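Local coordinates for methyltransferase-like protein 5 (Pyrococcus horikoshii, PDB 1WY7) that probably transfers methyl groups from S-adenosylmethionine to a nucleic acid, most likely RNA, and binds the by-product S-adenosyl-L-homocysteine, at residues Glu26-Pro31 with Pro120-Gln125; Glu49-Ala54 with Val113-Met118; His148-Glu153 with Thr194-Arg199. All coordinates share one frame; numbering follows the deposited sequence.

Interaction 1: Glu26-Pro31 with Pro120-Gln125; sequences EQYRTP and PPFGSQ. With SAH (S-adenosyl-L-homocysteine), chain E.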
loop_
_atom_site.group_PDB
_atom_site.type_symbol
_atom_site.label_atom_id
_atom_site.label_comp_id
_atom_site.label_asym_id
_atom_site.label_seq_id
_atom_site.Cartn_x
_atom_site.Cartn_y
_atom_site.Cartn_z
ATOM N N GLU A 26 3.354 -12.987 0.671
ATOM C CA GLU A 26 4.307 -11.885 0.686
ATOM C C GLU A 26 4.051 -10.946 1.858
ATOM O O GLU A 26 3.898 -9.735 1.669
ATOM C CB GLU A 26 4.228 -11.086 -0.621
ATOM C CG GLU A 26 4.596 -11.855 -1.883
ATOM C CD GLU A 26 4.910 -10.927 -3.044
ATOM O OE1 GLU A 26 4.951 -11.394 -4.201
ATOM O OE2 GLU A 26 5.126 -9.722 -2.796
ATOM N N GLN A 27 4.008 -11.493 3.069
ATOM C CA GLN A 27 3.758 -10.663 4.243
ATOM C C GLN A 27 5.003 -10.088 4.912
ATOM O O GLN A 27 5.677 -10.757 5.697
ATOM C CB GLN A 27 2.934 -11.420 5.295
ATOM C CG GLN A 27 1.528 -11.826 4.840
ATOM C CD GLN A 27 0.698 -12.437 5.966
ATOM O OE1 GLN A 27 1.226 -13.102 6.863
ATOM N NE2 GLN A 27 -0.609 -12.222 5.915
ATOM N N TYR A 28 5.307 -8.842 4.575
ATOM C CA TYR A 28 6.416 -8.118 5.182
ATOM C C TYR A 28 5.863 -6.701 5.343
ATOM O O TYR A 28 5.196 -6.182 4.451
ATOM C CB TYR A 28 7.670 -8.136 4.281
ATOM C CG TYR A 28 7.515 -7.414 2.957
ATOM C CD1 TYR A 28 7.608 -6.021 2.880
ATOM C CD2 TYR A 28 7.215 -8.116 1.787
ATOM C CE1 TYR A 28 7.396 -5.344 1.680
ATOM C CE2 TYR A 28 7.002 -7.443 0.581
ATOM C CZ TYR A 28 7.087 -6.059 0.540
ATOM O OH TYR A 28 6.799 -5.387 -0.626
ATOM N N ARG A 29 6.102 -6.088 6.491
ATOM C CA ARG A 29 5.603 -4.739 6.735
ATOM C C ARG A 29 6.249 -3.766 5.753
ATOM O O ARG A 29 7.423 -3.916 5.412
ATOM C CB ARG A 29 5.944 -4.316 8.163
ATOM C CG ARG A 29 7.445 -4.355 8.435
ATOM C CD ARG A 29 7.765 -3.826 9.804
ATOM N NE ARG A 29 7.185 -2.503 9.996
ATOM C CZ ARG A 29 7.279 -1.808 11.124
ATOM N NH1 ARG A 29 6.715 -0.613 11.215
ATOM N NH2 ARG A 29 7.945 -2.305 12.159
ATOM N N THR A 30 5.494 -2.771 5.295
ATOM C CA THR A 30 6.061 -1.798 4.362
ATOM C C THR A 30 7.155 -1.029 5.098
ATOM O O THR A 30 6.890 -0.405 6.121
ATOM C CB THR A 30 5.016 -0.772 3.863
ATOM O OG1 THR A 30 3.883 -1.455 3.303
ATOM C CG2 THR A 30 5.632 0.120 2.789
ATOM N N PRO A 31 8.398 -1.075 4.595
ATOM C CA PRO A 31 9.493 -0.358 5.259
ATOM C C PRO A 31 9.155 1.130 5.436
ATOM O O PRO A 31 8.555 1.753 4.557
ATOM C CB PRO A 31 10.675 -0.599 4.321
ATOM C CG PRO A 31 10.384 -1.972 3.783
ATOM C CD PRO A 31 8.901 -1.866 3.459
ATOM N N PRO A 120 1.074 -3.934 -2.576
ATOM C CA PRO A 120 0.587 -5.268 -2.939
ATOM C C PRO A 120 1.689 -6.280 -3.167
ATOM O O PRO A 120 2.847 -5.915 -3.308
ATOM C CB PRO A 120 -0.219 -4.992 -4.209
ATOM C CG PRO A 120 0.616 -3.929 -4.884
ATOM C CD PRO A 120 1.002 -3.012 -3.730
ATOM N N PRO A 121 1.342 -7.575 -3.175
ATOM C CA PRO A 121 2.382 -8.582 -3.409
ATOM C C PRO A 121 2.920 -8.347 -4.814
ATOM O O PRO A 121 2.160 -7.977 -5.709
ATOM C CB PRO A 121 1.625 -9.909 -3.279
ATOM C CG PRO A 121 0.215 -9.546 -3.581
ATOM C CD PRO A 121 0.046 -8.213 -2.900
ATOM N N PHE A 122 4.221 -8.535 -5.002
ATOM C CA PHE A 122 4.814 -8.323 -6.312
ATOM C C PHE A 122 4.494 -9.473 -7.274
ATOM O O PHE A 122 4.619 -9.332 -8.491
ATOM C CB PHE A 122 6.323 -8.107 -6.167
ATOM C CG PHE A 122 6.678 -6.931 -5.289
ATOM C CD1 PHE A 122 5.957 -5.741 -5.379
ATOM C CD2 PHE A 122 7.728 -7.008 -4.377
ATOM C CE1 PHE A 122 6.274 -4.645 -4.577
ATOM C CE2 PHE A 122 8.053 -5.916 -3.573
ATOM C CZ PHE A 122 7.323 -4.734 -3.674
ATOM N N GLY A 123 4.055 -10.599 -6.725
ATOM C CA GLY A 123 3.715 -11.729 -7.563
ATOM C C GLY A 123 4.901 -12.641 -7.771
ATOM O O GLY A 123 4.991 -13.338 -8.781
ATOM N N SER A 124 5.819 -12.632 -6.815
ATOM C CA SER A 124 6.990 -13.479 -6.915
ATOM C C SER A 124 6.727 -14.814 -6.226
ATOM O O SER A 124 7.388 -15.808 -6.519
ATOM C CB SER A 124 8.204 -12.771 -6.310
ATOM O OG SER A 124 7.888 -12.216 -5.051
ATOM N N GLN A 125 5.747 -14.839 -5.329
ATOM C CA GLN A 125 5.398 -16.064 -4.622
ATOM C C GLN A 125 4.279 -16.797 -5.358
ATOM O O GLN A 125 4.187 -18.028 -5.308
ATOM C CB GLN A 125 4.972 -15.732 -3.189
ATOM C CG GLN A 125 6.088 -15.093 -2.380
ATOM C CD GLN A 125 7.272 -16.025 -2.209
ATOM O OE1 GLN A 125 8.418 -15.583 -2.107
ATOM N NE2 GLN A 125 6.998 -17.326 -2.166
HETATM N N SAH E . 2.502 -4.611 6.240
HETATM C CA SAH E . 2.371 -3.946 4.928
HETATM C CB SAH E . 1.606 -4.906 4.002
HETATM C CG SAH E . 2.639 -5.740 3.333
HETATM S SD SAH E . 2.261 -7.078 2.185
HETATM C C SAH E . 1.706 -2.618 5.175
HETATM O O SAH E . 1.754 -2.134 6.348
HETATM O OXT SAH E . 1.141 -2.115 4.147
HETATM C "C5'" SAH E . 0.574 -6.851 1.663
HETATM C "C4'" SAH E . -0.532 -7.723 2.275
HETATM O "O4'" SAH E . -1.330 -8.296 1.209
HETATM C "C3'" SAH E . -0.081 -8.968 3.042
HETATM O "O3'" SAH E . -0.242 -8.593 4.425
HETATM C "C2'" SAH E . -1.087 -10.077 2.691
HETATM O "O2'" SAH E . -1.675 -10.882 3.687
HETATM C "C1'" SAH E . -2.083 -9.341 1.779
HETATM N N9 SAH E . -2.638 -10.154 0.707
HETATM C C8 SAH E . -2.044 -11.110 -0.100
HETATM N N7 SAH E . -2.854 -11.634 -0.985
HETATM C C5 SAH E . -4.066 -10.990 -0.759
HETATM C C6 SAH E . -5.346 -11.074 -1.372
HETATM N N6 SAH E . -5.592 -11.911 -2.404
HETATM N N1 SAH E . -6.376 -10.288 -0.910
HETATM C C2 SAH E . -6.123 -9.444 0.117
HETATM N N3 SAH E . -4.955 -9.269 0.778
HETATM C C4 SAH E . -3.949 -10.077 0.286
HETATM O O HOH W 1 5.068 -6.929 -2.061
#
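Glu26 drives its carboxylate into the turn made by Phe122, Gly123 and Ser124, and three successive backbone N-H groups close on it. OE1 takes two of them, Gly123 N at 2.8 Å and Ser124 N at 3.0 Å, the latter nearly in line with its C-O bond. Ser124 OG adds a third donor to OE1 at 3.2 Å, from above the carboxylate, 67° out of its plane. OE2 accepts from Phe122 N at 2.7 Å on the syn side, 31° out of the plane. With both oxygens gripped, the carboxylate can hardly turn. The chain of Glu26, extended beyond CG, reaches this turn without a kink.

Apolar contacts flank the bonds. Pro121 crosses the Glu26 side chain at about a right angle; its CB packs on Glu26 CG and reaches the carboxylate carbon CD. Gln125 CG lies 3.6 Å from Glu26 CG. Tyr28 and Phe122 also cross at about a right angle, with Tyr28 CZ 4.2 Å from Phe122 CE2.

One water ties the groups together: it donates to Glu26 OE2 and Pro120 O and accepts from Tyr28 OH, while sitting 3.3 Å above the centre of the Phe122 ring. Tyr28 OH is also hydrogen-bonded to Asn119 ND2.

On the ligand side, Gln27 NE2 gives an almost straight bond (172°) to O2' of S-adenosyl-L-homocysteine, 2.8 Å long, and Glu26 O approaches the ligand SD. Asp81 holds the same NE2; Glu79, Asp105, Val62 and Val106 are also hydrogen-bonded to the ligand. Asn119 and the Pro-Pro-Phe that follows it match the Asn-Pro-Pro-Phe/Tyr signature of N6-methyltransferases, the loop that in those relatives lines the methyl-transfer site.

Interaction 2: Glu49-Ala54 with Val113-Met118; sequences EGKVVA and VDIVIM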
loop_
_atom_site.group_PDB
_atom_site.type_symbol
_atom_site.label_atom_id
_atom_site.label_comp_id
_atom_site.label_asym_id
_atom_site.label_seq_id
_atom_site.Cartn_x
_atom_site.Cartn_y
_atom_site.Cartn_z
ATOM N N GLU A 49 -5.325 14.216 2.965
ATOM C CA GLU A 49 -6.100 14.998 3.912
ATOM C C GLU A 49 -7.579 15.100 3.573
ATOM O O GLU A 49 -7.944 15.594 2.506
ATOM C CB GLU A 49 -5.483 16.386 4.022
ATOM C CG GLU A 49 -5.937 17.178 5.221
ATOM C CD GLU A 49 -5.087 18.413 5.419
ATOM O OE1 GLU A 49 -5.279 19.105 6.446
ATOM O OE2 GLU A 49 -4.227 18.685 4.545
ATOM N N GLY A 50 -8.419 14.618 4.487
ATOM C CA GLY A 50 -9.853 14.667 4.296
ATOM C C GLY A 50 -10.398 13.683 3.279
ATOM O O GLY A 50 -11.572 13.746 2.923
ATOM N N LYS A 51 -9.562 12.763 2.813
ATOM C CA LYS A 51 -10.006 11.794 1.816
ATOM C C LYS A 51 -10.375 10.430 2.396
ATOM O O LYS A 51 -9.894 10.044 3.466
ATOM C CB LYS A 51 -8.908 11.599 0.769
ATOM C CG LYS A 51 -8.425 12.886 0.131
ATOM C CD LYS A 51 -9.435 13.456 -0.845
ATOM C CE LYS A 51 -8.894 14.730 -1.490
ATOM N NZ LYS A 51 -9.557 15.029 -2.790
ATOM N N VAL A 52 -11.242 9.711 1.685
ATOM C CA VAL A 52 -11.628 8.361 2.089
ATOM C C VAL A 52 -10.596 7.484 1.388
ATOM O O VAL A 52 -10.553 7.418 0.160
ATOM C CB VAL A 52 -13.053 7.999 1.603
ATOM C CG1 VAL A 52 -13.387 6.568 1.995
ATOM C CG2 VAL A 52 -14.062 8.946 2.226
ATOM N N VAL A 53 -9.747 6.836 2.172
ATOM C CA VAL A 53 -8.679 6.011 1.616
ATOM C C VAL A 53 -8.812 4.512 1.824
ATOM O O VAL A 53 -9.154 4.052 2.913
ATOM C CB VAL A 53 -7.294 6.428 2.197
ATOM C CG1 VAL A 53 -6.185 5.574 1.575
ATOM C CG2 VAL A 53 -7.049 7.912 1.952
ATOM N N ALA A 54 -8.519 3.756 0.769
ATOM C CA ALA A 54 -8.551 2.306 0.857
ATOM C C ALA A 54 -7.102 1.834 0.830
ATOM O O ALA A 54 -6.320 2.253 -0.030
ATOM C CB ALA A 54 -9.336 1.707 -0.323
ATOM N N VAL A 113 -13.964 4.579 -3.177
ATOM C CA VAL A 113 -13.217 5.453 -2.279
ATOM C C VAL A 113 -12.606 6.601 -3.079
ATOM O O VAL A 113 -12.691 6.615 -4.309
ATOM C CB VAL A 113 -12.065 4.686 -1.599
ATOM C CG1 VAL A 113 -12.609 3.499 -0.811
ATOM C CG2 VAL A 113 -11.076 4.213 -2.649
ATOM N N ASP A 114 -11.986 7.554 -2.386
ATOM C CA ASP A 114 -11.335 8.690 -3.049
ATOM C C ASP A 114 -9.936 8.320 -3.524
ATOM O O ASP A 114 -9.527 8.677 -4.635
ATOM C CB ASP A 114 -11.190 9.892 -2.103
ATOM C CG ASP A 114 -12.519 10.537 -1.740
ATOM O OD1 ASP A 114 -13.377 10.695 -2.636
ATOM O OD2 ASP A 114 -12.692 10.906 -0.556
ATOM N N ILE A 115 -9.198 7.611 -2.674
ATOM C CA ILE A 115 -7.827 7.230 -2.989
ATOM C C ILE A 115 -7.479 5.802 -2.570
ATOM O O ILE A 115 -7.980 5.283 -1.580
ATOM C CB ILE A 115 -6.785 8.197 -2.281
ATOM C CG1 ILE A 115 -6.641 9.518 -3.041
ATOM C CG2 ILE A 115 -5.406 7.559 -2.219
ATOM C CD1 ILE A 115 -7.728 10.485 -2.789
ATOM N N VAL A 116 -6.610 5.171 -3.346
ATOM C CA VAL A 116 -6.129 3.854 -2.996
ATOM C C VAL A 116 -4.617 3.958 -2.767
ATOM O O VAL A 116 -3.910 4.595 -3.546
ATOM C CB VAL A 116 -6.334 2.800 -4.119
ATOM C CG1 VAL A 116 -5.541 1.564 -3.766
ATOM C CG2 VAL A 116 -7.817 2.442 -4.300
ATOM N N ILE A 117 -4.135 3.349 -1.692
ATOM C CA ILE A 117 -2.706 3.286 -1.431
ATOM C C ILE A 117 -2.472 1.807 -1.184
ATOM O O ILE A 117 -3.315 1.140 -0.577
ATOM C CB ILE A 117 -2.286 4.107 -0.196
ATOM C CG1 ILE A 117 -2.986 3.586 1.065
ATOM C CG2 ILE A 117 -2.599 5.579 -0.448
ATOM C CD1 ILE A 117 -2.665 4.400 2.335
HETATM N N MSE A 118 -1.359 1.278 -1.676
HETATM C CA MSE A 118 -1.092 -0.130 -1.479
HETATM C C MSE A 118 0.344 -0.559 -1.733
HETATM O O MSE A 118 1.056 0.023 -2.556
HETATM C CB MSE A 118 -2.042 -0.982 -2.360
HETATM C CG MSE A 118 -1.969 -0.725 -3.878
HETATM SE SE MSE A 118 -3.163 -1.738 -4.825
HETATM C CE MSE A 118 -2.597 -1.465 -6.461
#
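Lys51 lays its aliphatic stem over Ile115, CG lying 3.8 Å from Ile115 CD1. A bend at chi2 (-73°) brings CD against the same methyl, and the ammonium NZ stops 5.6 Å short of Asp114 OD2, so any attraction between the two charges acts at a distance.

Val52 is held at both backbone ends by Asp114, just ahead of the opposing strand, and Ile115, its first residue. Its N donates to Asp114 OD2 at 2.9 Å, on the anti side and 20° out of the carboxylate plane; an aspartate side chain thus stands in for a main-chain acceptor. Its O accepts twice, from Asp114 N at 2.9 Å and from Ile115 N at 3.1 Å.

Val53 sits beside Ile115 in parallel register and turns its backbone polar atoms to Glu74 and Ile76 of strand 74-79, which makes 52-56 an interior strand. This is the middle of the Rossmann-like methyltransferase sheet, of strand order 3-2-1-4-5-7-6, where the first strand, 52-56, lies next to the fourth, 115-118. Val53 CG1 meets Ile117 CD1 at 3.8 Å, the two side chains crossing at about a right angle. Ile117 CG1 stands between its own backbone N and carbonyl carbon (chi1 61°), close to Val53 CG1 too, and the Ile117 side chain packs on Leu63 and Ala67 of helix 62-69.

Ala54 is bracketed by two nearly straight bonds: its N donates to Ile115 O at 2.9 Å and its O accepts from Ile117 N at 3.0 Å. The CA-H of Val116 also points at Ala54 O. On this face, the one shared with Val116 and covered by helix 131-140, Ala54 CB rests against both methyls of Val113, CG1 and CG2.

Interaction 3: His148-Glu153 with Thr194-Arg199; sequences HLAKPE and TVDIYR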
loop_
_atom_site.group_PDB
_atom_site.type_symbol
_atom_site.label_atom_id
_atom_site.label_comp_id
_atom_site.label_asym_id
_atom_site.label_seq_id
_atom_site.Cartn_x
_atom_site.Cartn_y
_atom_site.Cartn_z
ATOM N N HIS A 148 5.888 -1.287 -6.698
ATOM C CA HIS A 148 6.233 -2.440 -7.524
ATOM C C HIS A 148 7.734 -2.534 -7.741
ATOM O O HIS A 148 8.466 -1.564 -7.533
ATOM C CB HIS A 148 5.538 -2.333 -8.879
ATOM C CG HIS A 148 4.047 -2.309 -8.782
ATOM N ND1 HIS A 148 3.297 -3.456 -8.626
ATOM C CD2 HIS A 148 3.172 -1.277 -8.745
ATOM C CE1 HIS A 148 2.024 -3.129 -8.496
ATOM N NE2 HIS A 148 1.920 -1.814 -8.563
ATOM N N LEU A 149 8.175 -3.714 -8.163
ATOM C CA LEU A 149 9.581 -3.984 -8.441
ATOM C C LEU A 149 10.110 -3.093 -9.560
ATOM O O LEU A 149 9.526 -3.037 -10.646
ATOM C CB LEU A 149 9.748 -5.444 -8.853
ATOM C CG LEU A 149 10.236 -6.457 -7.827
ATOM C CD1 LEU A 149 9.634 -6.173 -6.497
ATOM C CD2 LEU A 149 9.885 -7.857 -8.297
ATOM N N ALA A 150 11.217 -2.408 -9.294
ATOM C CA ALA A 150 11.833 -1.532 -10.278
ATOM C C ALA A 150 12.594 -2.352 -11.315
ATOM O O ALA A 150 13.814 -2.274 -11.398
ATOM C CB ALA A 150 12.781 -0.572 -9.585
ATOM N N LYS A 151 11.871 -3.152 -12.088
ATOM C CA LYS A 151 12.480 -3.975 -13.129
ATOM C C LYS A 151 11.891 -3.618 -14.488
ATOM O O LYS A 151 10.715 -3.278 -14.591
ATOM C CB LYS A 151 12.258 -5.459 -12.827
ATOM C CG LYS A 151 13.472 -6.146 -12.225
ATOM C CD LYS A 151 13.093 -7.142 -11.144
ATOM C CE LYS A 151 12.052 -8.157 -11.616
ATOM N NZ LYS A 151 12.574 -9.136 -12.612
ATOM N N PRO A 152 12.705 -3.693 -15.552
ATOM C CA PRO A 152 12.262 -3.371 -16.913
ATOM C C PRO A 152 10.949 -4.050 -17.318
ATOM O O PRO A 152 10.033 -3.395 -17.807
ATOM C CB PRO A 152 13.431 -3.837 -17.781
ATOM C CG PRO A 152 14.605 -3.728 -16.872
ATOM C CD PRO A 152 14.069 -4.243 -15.565
ATOM N N GLU A 153 10.856 -5.362 -17.117
ATOM C CA GLU A 153 9.643 -6.103 -17.484
ATOM C C GLU A 153 8.436 -5.610 -16.688
ATOM O O GLU A 153 7.353 -5.390 -17.236
ATOM C CB GLU A 153 9.813 -7.603 -17.217
ATOM C CG GLU A 153 11.233 -8.134 -17.373
ATOM C CD GLU A 153 12.091 -7.927 -16.126
ATOM O OE1 GLU A 153 11.719 -8.458 -15.055
ATOM O OE2 GLU A 153 13.139 -7.243 -16.219
ATOM N N THR A 194 15.020 -2.805 -5.124
ATOM C CA THR A 194 14.703 -1.490 -5.613
ATOM C C THR A 194 13.271 -1.509 -6.107
ATOM O O THR A 194 12.909 -2.339 -6.937
ATOM C CB THR A 194 15.632 -1.113 -6.744
ATOM O OG1 THR A 194 16.982 -1.245 -6.287
ATOM C CG2 THR A 194 15.370 0.319 -7.190
ATOM N N VAL A 195 12.453 -0.604 -5.581
ATOM C CA VAL A 195 11.057 -0.529 -5.982
ATOM C C VAL A 195 10.702 0.849 -6.542
ATOM O O VAL A 195 11.411 1.834 -6.317
ATOM C CB VAL A 195 10.089 -0.817 -4.774
ATOM C CG1 VAL A 195 10.280 -2.247 -4.254
ATOM C CG2 VAL A 195 10.342 0.178 -3.644
ATOM N N ASP A 196 9.604 0.891 -7.290
ATOM C CA ASP A 196 9.078 2.121 -7.852
ATOM C C ASP A 196 7.788 2.381 -7.089
ATOM O O ASP A 196 7.016 1.452 -6.817
ATOM C CB ASP A 196 8.717 1.966 -9.336
ATOM C CG ASP A 196 9.926 1.850 -10.229
ATOM O OD1 ASP A 196 9.876 1.018 -11.156
ATOM O OD2 ASP A 196 10.916 2.583 -10.016
ATOM N N ILE A 197 7.567 3.636 -6.734
ATOM C CA ILE A 197 6.344 4.034 -6.064
ATOM C C ILE A 197 5.588 4.777 -7.169
ATOM O O ILE A 197 6.063 5.794 -7.688
ATOM C CB ILE A 197 6.638 4.974 -4.880
ATOM C CG1 ILE A 197 7.518 4.246 -3.863
ATOM C CG2 ILE A 197 5.332 5.445 -4.257
ATOM C CD1 ILE A 197 7.892 5.078 -2.663
ATOM N N TYR A 198 4.430 4.249 -7.550
ATOM C CA TYR A 198 3.638 4.849 -8.615
ATOM C C TYR A 198 2.438 5.628 -8.136
ATOM O O TYR A 198 1.893 5.364 -7.072
ATOM C CB TYR A 198 3.064 3.784 -9.566
ATOM C CG TYR A 198 4.036 3.013 -10.417
ATOM C CD1 TYR A 198 4.715 1.902 -9.911
ATOM C CD2 TYR A 198 4.231 3.353 -11.758
ATOM C CE1 TYR A 198 5.565 1.142 -10.728
ATOM C CE2 TYR A 198 5.077 2.600 -12.578
ATOM C CZ TYR A 198 5.738 1.503 -12.053
ATOM O OH TYR A 198 6.609 0.798 -12.843
ATOM N N ARG A 199 2.030 6.581 -8.962
ATOM C CA ARG A 199 0.823 7.350 -8.737
ATOM C C ARG A 199 0.106 7.266 -10.079
ATOM O O ARG A 199 0.631 7.735 -11.089
ATOM C CB ARG A 199 1.093 8.809 -8.427
ATOM C CG ARG A 199 -0.232 9.551 -8.250
ATOM C CD ARG A 199 -0.085 11.021 -7.991
ATOM N NE ARG A 199 -1.399 11.617 -7.753
ATOM C CZ ARG A 199 -2.183 12.118 -8.702
ATOM N NH1 ARG A 199 -3.365 12.628 -8.371
ATOM N NH2 ARG A 199 -1.780 12.126 -9.976
HETATM O O HOH W 2 7.969 -0.916 -11.458
#
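His148 and Asp196 form an antiparallel hydrogen-bonded pair: His148 N donates to Asp196 O at 3.0 Å, and Asp196 N returns a bond of 2.7 Å to His148 O. Here the methyltransferase sheet changes sense, the fifth strand, 143-149, meeting the antiparallel seventh, 191-202. Leu149 and Val195 follow as the non-hydrogen-bonded pair, and Ala150 N closes the ladder on Thr194 O at 2.9 Å.

Among the side chains, Ala150 CB lies on Thr194 CG2 and beside the Asp196 carboxylate, whose OD1 comes within 3.3 Å of Ala150 CA. His148 CD2 lies 3.7 Å from Tyr198 CD1; the Tyr198 atom is at the edge of the imidazole, near its plane, and the two rings are inclined at 68°.

Further out, Asp196 OD1 forms a salt bridge with Arg155 of helix 152-164, and OD2 a hydrogen bond with Thr174 OG1 on strand 167-179, so the carboxylate joins the helix to the next strand. An alanine in place of Asp196 would probably leave Arg155 without this counter-charge, Thr174 OG1 without this acceptor, and a water bound to OD1 able to shift. Ala150 is the centre of an inverse gamma turn, closed by a weak bond from Lys151 N to Leu149 O; it takes the chain from the strand to Lys151, the N-cap of helix 152-164. Ile158 of that helix packs on both His148 and Tyr198. The water on Asp196 OD1 also donates to Leu149 O, and it accepts, in the plane of the phenol ring, from Tyr198 OH at 2.6 Å.

Overall arrangement
Interaction 2 lies within the chain loop that interaction 1 closes; strand 115-118 of interaction 2 leads into the Pro120-Gln125 loop, although the two centres are 20 Å apart, on opposite sides of the chain's centre. Interaction 1 lines the S-adenosyl-L-homocysteine pocket itself. The side chain of Ile117 in interaction 2 is about 8 Å from the ligand, and that of His148 in interaction 3 about 11 Å. Interactions 1 and 3, centres 13 Å apart, touch: Phe122 CE1 lies 3.7 Å from His148 CA and Phe122 CZ 3.9 Å from Val195 CG1. Interactions 2 and 3 share the sheet through neighbouring strands 115-118 and 143-149, without touching.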